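Local coordinates for endoglucanase A (Clostridium cellulolyticum, PDB 1EDG), which hydrolyses internal beta-1,4-glucosidic bonds of cellulose, using a catalytic domain of glycosyl hydrolase family 5 built as a TIM barrel, at residues N291-N294 with K295-R299; S227-G230 with A231-D234; N197-N200 with Q201-V204. All coordinates share one frame; numbering follows the deposited sequence.

All three contacts are local turns in the outer helical layer of the closed eight-stranded parallel barrel. Along the chain contact 3 comes first, in helix 187-209 between strands 163-166 and 219-222; contact 2 follows in the short helix 228-232, between strands 219-222 and 249-254; contact 1 comes last, in helix 279-297, before strand 303-308. Contacts 1 and 2 touch, their centres about 12 Å apart. Contact 3 lies further round, its centre about 16 Å from that of contact 2 and about 22 Å from that of contact 1, touching neither. They lie in the connections after three successive strands of the TIM barrel, the scaffold of this cellulase's catalytic domain.

Contact 1 of 3, residues N291-N294 with K295-R299; sequences NIYN and KYTSR
Ser298 packs over the ring of Tyr293 where helix 279-297, an outer helix of the TIM barrel, widens into a pi-type turn and runs out. The CB of Ser298 stands over one face of the Tyr293 ring, 3.6 Å from its centroid and 15° off the normal, a CH-pi contact displaced toward the rim on the hydroxyl side. What brings the ring there is its first torsion: CG is anti to the backbone N (chi1 177°), which sends the ring along the helix toward the following turn. From that same serine come two donors to Tyr293 O. Ser298 N reaches it at 2.9 Å, in the carbonyl plane on a lone pair, a five-residue step rather than the usual four. Ser298 OG donates to Tyr293 O at 2.7 Å from a position tilted out of that plane, so one carbonyl fixes both the backbone and the hydroxyl of the serine.

Thr297 crosses Tyr293 at about a right angle, its OG1 3.4 Å from Tyr293 CD1 in an oblique approach. That hydroxyl is hydrogen-bonded to Arg333 O, while the OH of Tyr293 bonds to Asn16 O. One residue earlier, Ile292 O accepts Tyr296 N at 2.8 Å and, weakly, Thr297 N at 3.3 Å: the helix is passing from four-residue to five-residue spacing. The Tyr296 ring has Lys295 CG over one face, and its OH bonds to Ala231 O in helix 228-232. Ile292 and Tyr296 both rest on Val303 of strand 303-308. The chain of Arg299 bends at chi3 and doubles back along the helix; there NH1 donates to Lys295 O at 2.9 Å, nearly along the C=O axis, with the acceptor in the guanidinium plane.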
ATOM      1  N   ASN A 291     -13.684   2.488 -12.682  1.00 11.69           N
ATOM      2  CA  ASN A 291     -12.646   2.237 -13.685  1.00 13.44           C
ATOM      3  C   ASN A 291     -11.938   0.927 -13.355  1.00 12.47           C
ATOM      4  O   ASN A 291     -11.701   0.094 -14.233  1.00 11.01           O
ATOM      5  CB  ASN A 291     -11.617   3.373 -13.703  1.00 14.59           C
ATOM      6  CG  ASN A 291     -12.161   4.640 -14.319  1.00 17.14           C
ATOM      7  OD1 ASN A 291     -13.252   4.639 -14.898  1.00 17.98           O
ATOM      8  ND2 ASN A 291     -11.414   5.729 -14.196  1.00 18.51           N
ATOM      9  N   ILE A 292     -11.613   0.752 -12.079  1.00 11.13           N
ATOM     10  CA  ILE A 292     -10.940  -0.452 -11.614  1.00 11.20           C
ATOM     11  C   ILE A 292     -11.821  -1.688 -11.796  1.00 10.43           C
ATOM     12  O   ILE A 292     -11.342  -2.744 -12.238  1.00  9.48           O
ATOM     13  CB  ILE A 292     -10.511  -0.307 -10.133  1.00 12.53           C
ATOM     14  CG1 ILE A 292      -9.399   0.741 -10.017  1.00 14.50           C
ATOM     15  CG2 ILE A 292     -10.044  -1.648  -9.576  1.00 12.75           C
ATOM     16  CD1 ILE A 292      -9.059   1.114  -8.591  1.00 18.18           C
ATOM     17  N   TYR A 293     -13.104  -1.556 -11.476  1.00  9.89           N
ATOM     18  CA  TYR A 293     -14.039  -2.668 -11.619  1.00 10.12           C
ATOM     19  C   TYR A 293     -14.145  -3.114 -13.077  1.00 10.30           C
ATOM     20  O   TYR A 293     -14.002  -4.295 -13.391  1.00 10.54           O
ATOM     21  CB  TYR A 293     -15.430  -2.272 -11.116  1.00 10.33           C
ATOM     22  CG  TYR A 293     -16.470  -3.352 -11.310  1.00 11.50           C
ATOM     23  CD1 TYR A 293     -16.427  -4.519 -10.552  1.00 11.93           C
ATOM     24  CD2 TYR A 293     -17.486  -3.217 -12.260  1.00 11.00           C
ATOM     25  CE1 TYR A 293     -17.365  -5.533 -10.726  1.00 13.16           C
ATOM     26  CE2 TYR A 293     -18.432  -4.226 -12.444  1.00 11.11           C
ATOM     27  CZ  TYR A 293     -18.363  -5.382 -11.673  1.00 12.95           C
ATOM     28  OH  TYR A 293     -19.271  -6.404 -11.848  1.00 14.87           O
ATOM     29  N   ASN A 294     -14.383  -2.155 -13.962  1.00 11.15           N
ATOM     30  CA  ASN A 294     -14.529  -2.439 -15.383  1.00 12.52           C
ATOM     31  C   ASN A 294     -13.290  -3.026 -16.033  1.00 12.67           C
ATOM     32  O   ASN A 294     -13.382  -3.965 -16.823  1.00 13.29           O
ATOM     33  CB  ASN A 294     -14.961  -1.179 -16.130  1.00 14.29           C
ATOM     34  CG  ASN A 294     -16.342  -0.704 -15.716  1.00 17.72           C
ATOM     35  OD1 ASN A 294     -17.209  -1.508 -15.359  1.00 18.95           O
ATOM     36  ND2 ASN A 294     -16.556   0.605 -15.756  1.00 20.60           N
ATOM     37  N   LYS A 295     -12.130  -2.502 -15.663  1.00 11.29           N
ATOM     38  CA  LYS A 295     -10.881  -2.957 -16.243  1.00 12.53           C
ATOM     39  C   LYS A 295     -10.307  -4.227 -15.627  1.00 12.12           C
ATOM     40  O   LYS A 295      -9.719  -5.052 -16.331  1.00 12.53           O
ATOM     41  CB  LYS A 295      -9.851  -1.822 -16.175  1.00 16.10           C
ATOM     42  CG  LYS A 295      -8.517  -2.117 -16.839  1.00 23.58           C
ATOM     43  CD  LYS A 295      -8.686  -2.398 -18.319  1.00 29.50           C
ATOM     44  CE  LYS A 295      -7.344  -2.651 -19.002  1.00 34.48           C
ATOM     45  NZ  LYS A 295      -6.484  -1.424 -19.035  1.00 37.53           N
ATOM     46  N   TYR A 296     -10.511  -4.420 -14.329  1.00  9.01           N
ATOM     47  CA  TYR A 296      -9.918  -5.568 -13.662  1.00  8.73           C
ATOM     48  C   TYR A 296     -10.786  -6.519 -12.855  1.00  8.11           C
ATOM     49  O   TYR A 296     -10.917  -7.693 -13.216  1.00  8.96           O
ATOM     50  CB  TYR A 296      -8.753  -5.116 -12.768  1.00 10.15           C
ATOM     51  CG  TYR A 296      -7.589  -4.493 -13.512  1.00  8.99           C
ATOM     52  CD1 TYR A 296      -6.810  -5.257 -14.381  1.00 11.23           C
ATOM     53  CD2 TYR A 296      -7.271  -3.141 -13.355  1.00 10.63           C
ATOM     54  CE1 TYR A 296      -5.748  -4.697 -15.078  1.00 11.75           C
ATOM     55  CE2 TYR A 296      -6.200  -2.565 -14.052  1.00 11.33           C
ATOM     56  CZ  TYR A 296      -5.447  -3.357 -14.912  1.00 12.73           C
ATOM     57  OH  TYR A 296      -4.392  -2.834 -15.618  1.00 14.16           O
ATOM     58  N   THR A 297     -11.347  -6.044 -11.744  1.00  7.64           N
ATOM     59  CA  THR A 297     -12.110  -6.936 -10.872  1.00  7.43           C
ATOM     60  C   THR A 297     -13.328  -7.635 -11.478  1.00  7.71           C
ATOM     61  O   THR A 297     -13.576  -8.802 -11.171  1.00  9.96           O
ATOM     62  CB  THR A 297     -12.426  -6.292  -9.499  1.00  6.09           C
ATOM     63  OG1 THR A 297     -13.229  -5.123  -9.680  1.00  8.96           O
ATOM     64  CG2 THR A 297     -11.131  -5.897  -8.794  1.00  6.79           C
ATOM     65  N   SER A 298     -14.040  -6.964 -12.380  1.00  9.02           N
ATOM     66  CA  SER A 298     -15.202  -7.589 -13.023  1.00  9.83           C
ATOM     67  C   SER A 298     -14.739  -8.789 -13.857  1.00 10.78           C
ATOM     68  O   SER A 298     -15.510  -9.723 -14.111  1.00  9.50           O
ATOM     69  CB  SER A 298     -15.943  -6.593 -13.923  1.00  9.71           C
ATOM     70  OG  SER A 298     -15.136  -6.182 -15.014  1.00 10.99           O
ATOM     71  N   ARG A 299     -13.472  -8.747 -14.271  1.00  9.94           N
ATOM     72  CA  ARG A 299     -12.864  -9.795 -15.072  1.00 10.81           C
ATOM     73  C   ARG A 299     -12.067 -10.782 -14.231  1.00 10.08           C
ATOM     74  O   ARG A 299     -11.348 -11.626 -14.781  1.00 10.54           O
ATOM     75  CB  ARG A 299     -11.946  -9.179 -16.131  1.00 13.08           C
ATOM     76  CG  ARG A 299     -12.630  -8.231 -17.094  1.00 14.07           C
ATOM     77  CD  ARG A 299     -11.599  -7.515 -17.961  1.00 15.68           C
ATOM     78  NE  ARG A 299     -10.672  -8.451 -18.595  1.00 16.10           N
ATOM     79  CZ  ARG A 299      -9.348  -8.347 -18.548  1.00 17.83           C
ATOM     80  NH1 ARG A 299      -8.777  -7.340 -17.896  1.00 18.72           N
ATOM     81  NH2 ARG A 299      -8.590  -9.255 -19.142  1.00 18.76           N
TER

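Contact 2 of 3, residues S227-G230 with A231-D234; sequences SPDG and ATND
Asp229 O is gripped by two donors of one residue, Asn233. Its side-chain ND2 reaches Asp229 O at 2.9 Å, in the carbonyl plane on a lone pair and close to the plane of its own amide, while the backbone N of Asn233 donates to Asp229 O at 3.1 Å from a position tilted out of the carbonyl plane. Asn233 can do both because its CG sits between the backbone N and the carbonyl carbon (chi1 77°), folding the amide back over the preceding turn. Asn233 is also where helical backbone angles are abandoned, so both bonds fall where the short helix 228-232 ends.

A second carbonyl, Pro228 O, is shared as well. Thr232 N approaches Pro228 O at 3.0 Å in the carbonyl plane, whereas Ala231 N, at 3.1 Å from the same oxygen, stands well above that plane; Ala231 N bonds only weakly to Ser227 O. This mixture of three- and four-residue steps makes for an irregular helix. At its start Ser227 is the N-cap, its OG accepting Gly230 N at 3.0 Å and also hydrogen-bonded to Tyr224 O.

The side chains of Asp229 and Thr232 cross obliquely, with Asp229 OD1 and Thr232 OG1 4.0 Å apart. A water bridges them: it donates to Asp229 OD1 and is hydrogen-bonded to Thr232 OG1, and a second water spans the same two atoms, weakly at the aspartate.

In the barrel this helix belongs to the crossover from strand 219-222 to strand 249-254. One flank leans on helix 279-297, where Pro228 meets Phe288 and Asp229 meets Trp287; Ser227 and Asp229 also touch Pro182 in the loop that precedes helix 187-209.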
ATOM      1  N   SER A 227      -1.139   5.397  -9.167  1.00 10.38           N
ATOM      2  CA  SER A 227      -2.446   6.033  -9.319  1.00 11.65           C
ATOM      3  C   SER A 227      -3.416   5.115 -10.071  1.00 11.51           C
ATOM      4  O   SER A 227      -3.000   4.175 -10.761  1.00 11.33           O
ATOM      5  CB  SER A 227      -2.322   7.377 -10.045  1.00 12.80           C
ATOM      6  OG  SER A 227      -1.905   7.202 -11.385  1.00 16.73           O
ATOM      7  N   PRO A 228      -4.728   5.326  -9.888  1.00 13.34           N
ATOM      8  CA  PRO A 228      -5.703   4.488 -10.592  1.00 13.79           C
ATOM      9  C   PRO A 228      -5.489   4.620 -12.105  1.00 13.57           C
ATOM     10  O   PRO A 228      -5.488   3.617 -12.824  1.00 12.81           O
ATOM     11  CB  PRO A 228      -7.039   5.092 -10.156  1.00 13.85           C
ATOM     12  CG  PRO A 228      -6.749   5.568  -8.767  1.00 14.79           C
ATOM     13  CD  PRO A 228      -5.397   6.226  -8.931  1.00 13.40           C
ATOM     14  N   ASP A 229      -5.251   5.848 -12.570  1.00 13.07           N
ATOM     15  CA  ASP A 229      -5.013   6.100 -13.992  1.00 15.20           C
ATOM     16  C   ASP A 229      -3.726   5.449 -14.483  1.00 14.36           C
ATOM     17  O   ASP A 229      -3.631   5.055 -15.644  1.00 16.26           O
ATOM     18  CB  ASP A 229      -4.984   7.601 -14.286  1.00 18.74           C
ATOM     19  CG  ASP A 229      -6.368   8.233 -14.253  1.00 22.21           C
ATOM     20  OD1 ASP A 229      -7.366   7.523 -14.497  1.00 24.10           O
ATOM     21  OD2 ASP A 229      -6.459   9.448 -13.990  1.00 24.90           O
ATOM     22  N   GLY A 230      -2.734   5.337 -13.604  1.00 12.21           N
ATOM     23  CA  GLY A 230      -1.489   4.697 -13.979  1.00 12.08           C
ATOM     24  C   GLY A 230      -1.693   3.219 -14.269  1.00 11.87           C
ATOM     25  O   GLY A 230      -0.952   2.618 -15.047  1.00 13.76           O
ATOM     26  N   ALA A 231      -2.706   2.627 -13.645  1.00 12.02           N
ATOM     27  CA  ALA A 231      -2.987   1.212 -13.839  1.00 13.35           C
ATOM     28  C   ALA A 231      -4.034   0.937 -14.919  1.00 13.49           C
ATOM     29  O   ALA A 231      -4.042  -0.141 -15.516  1.00 14.35           O
ATOM     30  CB  ALA A 231      -3.418   0.579 -12.515  1.00 13.93           C
ATOM     31  N   THR A 232      -4.918   1.898 -15.168  1.00 14.94           N
ATOM     32  CA  THR A 232      -5.966   1.699 -16.160  1.00 16.84           C
ATOM     33  C   THR A 232      -5.674   2.200 -17.573  1.00 20.07           C
ATOM     34  O   THR A 232      -6.367   1.806 -18.515  1.00 22.33           O
ATOM     35  CB  THR A 232      -7.319   2.270 -15.678  1.00 14.98           C
ATOM     36  OG1 THR A 232      -7.186   3.669 -15.404  1.00 15.50           O
ATOM     37  CG2 THR A 232      -7.786   1.545 -14.418  1.00 13.28           C
ATOM     38  N   ASN A 233      -4.666   3.055 -17.731  1.00 20.56           N
ATOM     39  CA  ASN A 233      -4.337   3.579 -19.057  1.00 23.09           C
ATOM     40  C   ASN A 233      -3.836   2.473 -19.991  1.00 23.76           C
ATOM     41  O   ASN A 233      -3.374   1.415 -19.546  1.00 21.75           O
ATOM     42  CB  ASN A 233      -3.328   4.740 -18.978  1.00 23.85           C
ATOM     43  CG  ASN A 233      -1.904   4.272 -18.718  1.00 25.49           C
ATOM     44  OD1 ASN A 233      -1.210   3.821 -19.631  1.00 24.76           O
ATOM     45  ND2 ASN A 233      -1.459   4.384 -17.471  1.00 25.42           N
ATOM     46  N   ASP A 234      -3.911   2.737 -21.290  1.00 26.54           N
ATOM     47  CA  ASP A 234      -3.508   1.771 -22.304  1.00 29.20           C
ATOM     48  C   ASP A 234      -2.037   1.382 -22.321  1.00 28.04           C
ATOM     49  O   ASP A 234      -1.697   0.307 -22.808  1.00 28.47           O
ATOM     50  CB  ASP A 234      -3.937   2.262 -23.691  1.00 33.76           C
ATOM     51  CG  ASP A 234      -5.445   2.446 -23.804  1.00 36.33           C
ATOM     52  OD1 ASP A 234      -6.199   1.562 -23.336  1.00 36.37           O
ATOM     53  OD2 ASP A 234      -5.871   3.482 -24.360  1.00 38.31           O
TER
HETATM   54  O   HOH W   1      -8.762   5.120 -13.415  1.00 23.60           O
HETATM   55  O   HOH W   2      -7.431   5.598 -17.336  1.00 53.41           O

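Contact 3 of 3, residues N197-N200 with Q201-V204; sequences NQLN and QDFV
The Phe203 ring has Asn200 O at its edge, near the ring plane, with CD2 the closest ring atom at 3.9 Å from that oxygen. Its CG stands roughly anti to the backbone N (chi1 155°), turning the ring away from the preceding turn of helix 187-209; Trp149 of the neighbouring helix 138-155 meets it with planes at about 55°. Asn200 O is itself engaged by Val204 N at 3.0 Å in a nearly straight bond, and Val204 CG2 packs against that oxygen at 3.2 Å. On the barrel side, the amide of Asn200 binds Pro222 O through ND2, tying the helix to strand 219-222.

A second flat group, the carboxylate of Asp202, comes near the end of Leu199, with Asp202 OD2 4.2 Å from Leu199 CD2. Asp202 CG lies beside its own backbone N (chi1 -68°), and this tucks the group back toward Gln198 O, which accepts Asp202 N at 2.9 Å. Asp202 OD2 and Gln198 O are two acceptors only 3.3 Å apart. A water donates to both Gln198 O and Asp202 OD1, bridging the carbonyl and the other carboxylate oxygen, and OD2 forms a salt bridge with Lys142 of helix 138-155. With that salt bridge and a donating water, the aspartate is probably ionised, although OD2 lies close to a carbonyl oxygen.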
ATOM      1  N   ASN A 197       6.993  -0.535 -16.642  1.00 11.59           N
ATOM      2  CA  ASN A 197       6.558  -1.838 -17.145  1.00 11.31           C
ATOM      3  C   ASN A 197       7.754  -2.799 -17.130  1.00 11.08           C
ATOM      4  O   ASN A 197       7.632  -3.957 -16.713  1.00 10.60           O
ATOM      5  CB  ASN A 197       5.998  -1.729 -18.577  1.00 12.42           C
ATOM      6  CG  ASN A 197       4.610  -1.103 -18.628  1.00 13.41           C
ATOM      7  OD1 ASN A 197       3.845  -1.168 -17.662  1.00 13.82           O
ATOM      8  ND2 ASN A 197       4.271  -0.509 -19.767  1.00 13.30           N
ATOM      9  N   GLN A 198       8.918  -2.301 -17.550  1.00 11.12           N
ATOM     10  CA  GLN A 198      10.140  -3.104 -17.581  1.00 13.09           C
ATOM     11  C   GLN A 198      10.608  -3.494 -16.177  1.00 11.18           C
ATOM     12  O   GLN A 198      10.953  -4.652 -15.931  1.00 11.71           O
ATOM     13  CB  GLN A 198      11.256  -2.356 -18.327  1.00 17.79           C
ATOM     14  CG  GLN A 198      10.959  -2.112 -19.820  1.00 25.91           C
ATOM     15  CD  GLN A 198      12.027  -1.270 -20.523  1.00 30.03           C
ATOM     16  OE1 GLN A 198      11.740  -0.190 -21.054  1.00 32.35           O
ATOM     17  NE2 GLN A 198      13.262  -1.763 -20.532  1.00 32.03           N
ATOM     18  N   LEU A 199      10.598  -2.539 -15.252  1.00 10.43           N
ATOM     19  CA  LEU A 199      11.017  -2.815 -13.879  1.00  9.69           C
ATOM     20  C   LEU A 199      10.093  -3.814 -13.175  1.00  9.34           C
ATOM     21  O   LEU A 199      10.560  -4.679 -12.430  1.00  9.53           O
ATOM     22  CB  LEU A 199      11.167  -1.513 -13.090  1.00  9.22           C
ATOM     23  CG  LEU A 199      12.307  -0.614 -13.595  1.00  9.54           C
ATOM     24  CD1 LEU A 199      12.272   0.731 -12.879  1.00 11.62           C
ATOM     25  CD2 LEU A 199      13.656  -1.299 -13.419  1.00  9.09           C
ATOM     26  N   ASN A 200       8.790  -3.722 -13.436  1.00  9.41           N
ATOM     27  CA  ASN A 200       7.835  -4.666 -12.854  1.00  8.53           C
ATOM     28  C   ASN A 200       8.160  -6.067 -13.377  1.00  8.70           C
ATOM     29  O   ASN A 200       8.140  -7.051 -12.632  1.00  9.41           O
ATOM     30  CB  ASN A 200       6.397  -4.284 -13.229  1.00  8.57           C
ATOM     31  CG  ASN A 200       5.775  -3.313 -12.248  1.00  9.23           C
ATOM     32  OD1 ASN A 200       6.067  -3.357 -11.050  1.00 11.29           O
ATOM     33  ND2 ASN A 200       4.896  -2.449 -12.740  1.00  7.85           N
ATOM     34  N   GLN A 201       8.493  -6.145 -14.665  1.00  9.32           N
ATOM     35  CA  GLN A 201       8.847  -7.410 -15.296  1.00  9.16           C
ATOM     36  C   GLN A 201      10.121  -7.994 -14.671  1.00  9.14           C
ATOM     37  O   GLN A 201      10.183  -9.190 -14.379  1.00 10.55           O
ATOM     38  CB  GLN A 201       9.025  -7.218 -16.807  1.00  9.53           C
ATOM     39  CG  GLN A 201       9.266  -8.508 -17.558  1.00  9.97           C
ATOM     40  CD  GLN A 201       8.078  -9.450 -17.498  1.00 11.45           C
ATOM     41  OE1 GLN A 201       7.054  -9.203 -18.133  1.00 14.04           O
ATOM     42  NE2 GLN A 201       8.208 -10.529 -16.744  1.00  9.69           N
ATOM     43  N   ASP A 202      11.128  -7.152 -14.449  1.00 10.14           N
ATOM     44  CA  ASP A 202      12.385  -7.609 -13.841  1.00 11.67           C
ATOM     45  C   ASP A 202      12.142  -8.129 -12.418  1.00 10.69           C
ATOM     46  O   ASP A 202      12.712  -9.143 -12.017  1.00 11.56           O
ATOM     47  CB  ASP A 202      13.420  -6.476 -13.814  1.00 12.85           C
ATOM     48  CG  ASP A 202      13.910  -6.093 -15.207  1.00 18.17           C
ATOM     49  OD1 ASP A 202      14.035  -6.987 -16.072  1.00 20.22           O
ATOM     50  OD2 ASP A 202      14.169  -4.894 -15.440  1.00 18.67           O
ATOM     51  N   PHE A 203      11.299  -7.418 -11.670  1.00 10.06           N
ATOM     52  CA  PHE A 203      10.932  -7.786 -10.299  1.00  9.72           C
ATOM     53  C   PHE A 203      10.325  -9.193 -10.291  1.00  9.86           C
ATOM     54  O   PHE A 203      10.760 -10.065  -9.530  1.00  9.67           O
ATOM     55  CB  PHE A 203       9.945  -6.740  -9.746  1.00  8.77           C
ATOM     56  CG  PHE A 203       9.043  -7.246  -8.646  1.00  9.85           C
ATOM     57  CD1 PHE A 203       9.567  -7.752  -7.459  1.00  8.38           C
ATOM     58  CD2 PHE A 203       7.662  -7.194  -8.802  1.00  9.99           C
ATOM     59  CE1 PHE A 203       8.725  -8.201  -6.439  1.00 10.11           C
ATOM     60  CE2 PHE A 203       6.808  -7.639  -7.792  1.00 10.28           C
ATOM     61  CZ  PHE A 203       7.340  -8.145  -6.605  1.00 10.14           C
ATOM     62  N   VAL A 204       9.341  -9.415 -11.161  1.00  9.59           N
ATOM     63  CA  VAL A 204       8.684 -10.717 -11.260  1.00  9.11           C
ATOM     64  C   VAL A 204       9.673 -11.824 -11.652  1.00  9.47           C
ATOM     65  O   VAL A 204       9.745 -12.865 -10.996  1.00  9.83           O
ATOM     66  CB  VAL A 204       7.507 -10.670 -12.279  1.00  9.57           C
ATOM     67  CG1 VAL A 204       6.898 -12.058 -12.463  1.00  7.48           C
ATOM     68  CG2 VAL A 204       6.445  -9.685 -11.801  1.00  9.51           C
TER
HETATM   69  O   HOH W   3      12.505  -5.592 -18.509  1.00 35.39           O